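PDB 5O15: AmbC from Sorangium cellulosum, which probably catalyses both the dehydration of a polyketide intermediate and its cyclisation to an oxygen heterocycle during ambruticin biosynthesis. Local coordinates for residues A105-A108 against T109-G113; Q205-G208 against L209-A212. All blocks are in the same frame, centred on the assembly; numbering follows the deposited sequence.

Overall arrangement
Two local contacts in this double hotdog domain illustrate how short loops can end or begin regular structure in contrasting settings. Interaction 1 (105-113) is an exposed hairpin turn joining strands 96-103 and 112-120, its centre about 24 Å from the centre of the chain. Interaction 2 (205-212) is buried, about 10 Å from that centre, and starts helix 211-225. The centres of the two contacts lie about 26 Å apart and their nearest atoms about 18 Å, so they do not touch. They belong to different hotdog halves. Interaction 2, at the start of the second half's hotdog helix and tied to helix 61-75 of the first, probably lies near the active site, with interaction 1 at the periphery.

Interaction 1: residues A105-A108 against T109-G113; sequences ALDA and TGRRG
D107 and T109 meet through a single carboxylate oxygen: D107 OD1 receives T109 OG1 at 2.7 Å and T109 N at 2.9 Å. R111 N adds a third bond to D107 OD1, at 3.0 Å. All three donors reach it from out of the carboxylate plane. With chi1 at 73°, the D107 carboxylate is set between its own backbone N and carbonyl carbon, and thereby folds over the turn; the bond to T109 N makes an Asx turn. Around this grip, the backbone forms a type I turn closed by G110 N to D107 O (3.0 Å), while D107 N to R111 O (2.9 Å, nearly straight at 162°) adds the G1 bulge, with G110 at its positive-phi position.

On another side of the hairpin, the extended R112 chain runs alongside L106; L106 N lies over one face of the guanidinium, nearer its rim, 3.5 Å from R112 NH1. R112 NH1 also binds E104 O and forms a salt bridge with D32. Shortening R112 to an alanine would probably leave E104 O without this donor, D32 without its charged mate though still accepting from L106 N, and L106 uncovered. D107 thus gathers three N-H or O-H donors on one oxygen, an arrangement likely to stabilise its negative charge and fix the bend.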
loop_
_atom_site.group_PDB
_atom_site.type_symbol
_atom_site.label_atom_id
_atom_site.label_comp_id
_atom_site.label_asym_id
_atom_site.label_seq_id
_atom_site.Cartn_x
_atom_site.Cartn_y
_atom_site.Cartn_z
ATOM N N ALA A 105 14.011 -17.759 -8.436
ATOM C CA ALA A 105 13.690 -19.183 -8.324
ATOM C C ALA A 105 13.066 -19.559 -6.979
ATOM O O ALA A 105 13.384 -18.991 -5.938
ATOM C CB ALA A 105 14.957 -20.021 -8.511
ATOM N N LEU A 106 12.193 -20.559 -7.026
ATOM C CA LEU A 106 11.604 -21.122 -5.819
ATOM C C LEU A 106 12.663 -21.873 -5.042
ATOM O O LEU A 106 13.303 -22.787 -5.579
ATOM C CB LEU A 106 10.487 -22.080 -6.216
ATOM C CG LEU A 106 9.628 -22.580 -5.059
ATOM C CD1 LEU A 106 8.681 -21.491 -4.531
ATOM C CD2 LEU A 106 8.829 -23.785 -5.483
ATOM N N ASP A 107 12.854 -21.541 -3.785
ATOM C CA ASP A 107 13.852 -22.169 -2.949
ATOM C C ASP A 107 13.254 -23.354 -2.202
ATOM O O ASP A 107 12.072 -23.679 -2.324
ATOM C CB ASP A 107 14.560 -21.132 -2.071
ATOM C CG ASP A 107 13.725 -20.594 -0.941
ATOM O OD1 ASP A 107 12.713 -21.206 -0.576
ATOM O OD2 ASP A 107 14.097 -19.516 -0.425
ATOM N N ALA A 108 14.092 -24.027 -1.418
ATOM C CA ALA A 108 13.652 -25.246 -0.759
ATOM C C ALA A 108 12.644 -24.986 0.350
ATOM O O ALA A 108 12.013 -25.938 0.823
ATOM C CB ALA A 108 14.859 -26.007 -0.208
ATOM N N THR A 109 12.499 -23.741 0.802
ATOM C CA THR A 109 11.479 -23.367 1.776
ATOM C C THR A 109 10.225 -22.806 1.116
ATOM O O THR A 109 9.340 -22.280 1.806
ATOM C CB THR A 109 12.047 -22.356 2.775
ATOM O OG1 THR A 109 12.437 -21.156 2.092
ATOM C CG2 THR A 109 13.249 -22.952 3.493
ATOM N N GLY A 110 10.123 -22.903 -0.206
ATOM C CA GLY A 110 8.911 -22.481 -0.871
ATOM C C GLY A 110 8.785 -20.979 -1.035
ATOM O O GLY A 110 7.662 -20.454 -1.082
ATOM N N ARG A 111 9.908 -20.267 -1.150
ATOM C CA ARG A 111 9.906 -18.812 -1.237
ATOM C C ARG A 111 10.643 -18.367 -2.482
ATOM O O ARG A 111 11.542 -19.094 -2.968
ATOM C CB ARG A 111 10.576 -18.238 -0.011
ATOM C CG ARG A 111 9.787 -18.558 1.231
ATOM C CD ARG A 111 10.641 -18.544 2.499
ATOM N NE ARG A 111 11.055 -17.198 2.872
ATOM C CZ ARG A 111 10.274 -16.323 3.506
ATOM N NH1 ARG A 111 9.023 -16.645 3.798
ATOM N NH2 ARG A 111 10.730 -15.120 3.840
ATOM N N ARG A 112 10.268 -17.213 -3.023
ATOM C CA ARG A 112 10.895 -16.614 -4.195
ATOM C C ARG A 112 11.260 -15.166 -3.922
ATOM O O ARG A 112 10.387 -14.370 -3.503
ATOM C CB ARG A 112 10.003 -16.623 -5.429
ATOM C CG ARG A 112 9.623 -17.990 -5.984
ATOM C CD ARG A 112 8.725 -17.834 -7.160
ATOM N NE ARG A 112 8.288 -19.064 -7.781
ATOM C CZ ARG A 112 8.897 -19.634 -8.811
ATOM N NH1 ARG A 112 9.985 -19.076 -9.326
ATOM N NH2 ARG A 112 8.408 -20.754 -9.331
ATOM N N GLY A 113 12.488 -14.760 -4.195
ATOM C CA GLY A 113 12.787 -13.337 -4.177
ATOM C C GLY A 113 12.120 -12.613 -5.327
ATOM O O GLY A 113 11.755 -13.186 -6.346
#

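Interaction 2: residues Q205-G208 against L209-A212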
loop_
_atom_site.group_PDB
_atom_site.type_symbol
_atom_site.label_atom_id
_atom_site.label_comp_id
_atom_site.label_asym_id
_atom_site.label_seq_id
_atom_site.Cartn_x
_atom_site.Cartn_y
_atom_site.Cartn_z
ATOM N N GLN A 205 -12.259 -2.828 -9.291
ATOM C CA GLN A 205 -12.350 -4.217 -9.714
ATOM C C GLN A 205 -11.195 -4.659 -10.601
ATOM O O GLN A 205 -11.025 -5.865 -10.792
ATOM C CB GLN A 205 -13.677 -4.431 -10.444
ATOM C CG GLN A 205 -13.895 -3.460 -11.603
ATOM C CD GLN A 205 -15.285 -3.576 -12.194
ATOM O OE1 GLN A 205 -15.861 -4.660 -12.235
ATOM N NE2 GLN A 205 -15.841 -2.453 -12.632
ATOM N N ASP A 206 -10.401 -3.721 -11.136
ATOM C CA ASP A 206 -9.290 -4.056 -12.014
ATOM C C ASP A 206 -8.025 -4.412 -11.242
ATOM O O ASP A 206 -7.102 -4.997 -11.822
ATOM C CB ASP A 206 -8.990 -2.875 -12.949
ATOM C CG ASP A 206 -10.171 -2.486 -13.841
ATOM O OD1 ASP A 206 -11.043 -3.331 -14.140
ATOM O OD2 ASP A 206 -10.216 -1.310 -14.255
ATOM N N PHE A 207 -7.955 -4.068 -9.960
ATOM C CA PHE A 207 -6.768 -4.282 -9.150
ATOM C C PHE A 207 -6.992 -5.462 -8.214
ATOM O O PHE A 207 -8.122 -5.833 -7.910
ATOM C CB PHE A 207 -6.452 -3.022 -8.320
ATOM C CG PHE A 207 -5.961 -1.847 -9.139
ATOM C CD1 PHE A 207 -4.615 -1.729 -9.435
ATOM C CD2 PHE A 207 -6.825 -0.902 -9.638
ATOM C CE1 PHE A 207 -4.152 -0.669 -10.187
ATOM C CE2 PHE A 207 -6.357 0.150 -10.403
ATOM C CZ PHE A 207 -5.019 0.264 -10.667
ATOM N N GLY A 208 -5.893 -6.029 -7.731
ATOM C CA GLY A 208 -6.001 -6.978 -6.644
ATOM C C GLY A 208 -6.511 -6.279 -5.393
ATOM O O GLY A 208 -7.556 -6.639 -4.836
ATOM N N LEU A 209 -5.774 -5.271 -4.945
ATOM C CA LEU A 209 -6.217 -4.361 -3.907
ATOM C C LEU A 209 -5.808 -2.961 -4.334
ATOM O O LEU A 209 -4.617 -2.632 -4.367
ATOM C CB LEU A 209 -5.629 -4.756 -2.564
ATOM C CG LEU A 209 -6.055 -3.874 -1.395
ATOM C CD1 LEU A 209 -7.577 -3.768 -1.257
ATOM C CD2 LEU A 209 -5.448 -4.390 -0.120
ATOM N N HIS A 210 -6.800 -2.149 -4.709
ATOM C CA HIS A 210 -6.497 -0.847 -5.246
ATOM C C HIS A 210 -5.555 -0.129 -4.282
ATOM O O HIS A 210 -5.855 -0.019 -3.080
ATOM C CB HIS A 210 -7.793 -0.042 -5.372
ATOM C CG HIS A 210 -7.667 1.185 -6.200
ATOM N ND1 HIS A 210 -6.896 2.260 -5.813
ATOM C CD2 HIS A 210 -8.226 1.524 -7.389
ATOM C CE1 HIS A 210 -7.006 3.225 -6.713
ATOM N NE2 HIS A 210 -7.815 2.806 -7.677
ATOM N N PRO A 211 -4.450 0.419 -4.764
ATOM C CA PRO A 211 -3.495 1.060 -3.849
ATOM C C PRO A 211 -4.056 2.193 -3.034
ATOM O O PRO A 211 -3.594 2.424 -1.909
ATOM C CB PRO A 211 -2.385 1.520 -4.808
ATOM C CG PRO A 211 -2.424 0.512 -5.909
ATOM C CD PRO A 211 -3.891 0.211 -6.113
ATOM N N ALA A 212 -5.036 2.925 -3.565
ATOM C CA ALA A 212 -5.622 4.001 -2.774
ATOM C C ALA A 212 -6.504 3.476 -1.643
ATOM O O ALA A 212 -6.679 4.155 -0.634
ATOM C CB ALA A 212 -6.410 4.965 -3.664
#
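Between F207 and H210 the chain bends back tightly enough to bring their CA atoms to 5.2 Å, although 205-208 and 209-212 share no hydrogen bond. Side chains fill the bend instead. The F207 ring leans against the H210 imidazole, F207 CD2 lying 3.6 Å from H210 CD2; the planes are inclined at 59° with centroids 4.8 Å apart, so the rings cross obliquely. P211 approaches F207 differently: P211 CD sits over one face of the phenyl ring, 4.2 Å from its centroid but displaced toward the rim, in a CH-pi contact.

H210 is the N-cap of the helix. Its CG lies anti to the backbone N (chi1 -166°), and chi2 at -67° turns ND1 toward A212 N, 3.0 Å away in the ring plane. That bond satisfies an amide of the helix's first turn and fixes the rotation of the ring that F207 leans on. H210 and P211 begin the HP-led motif of the second hotdog helix, which, as in other polyketide synthase dehydratases, probably brings the cap near the active site.

The bend, which follows strand 189-195, is tied to helix 61-75, where E66 accepts from G208 N and L209 N and P211 O bonds to T62 OG1. W21 meets the F207 ring edge-to-face. G208 also makes a backbone hydrogen bond with G251, between strands 236-247 and 254-261. Helix 211-225 is therefore joined at its start to the corresponding helix of the other hotdog half.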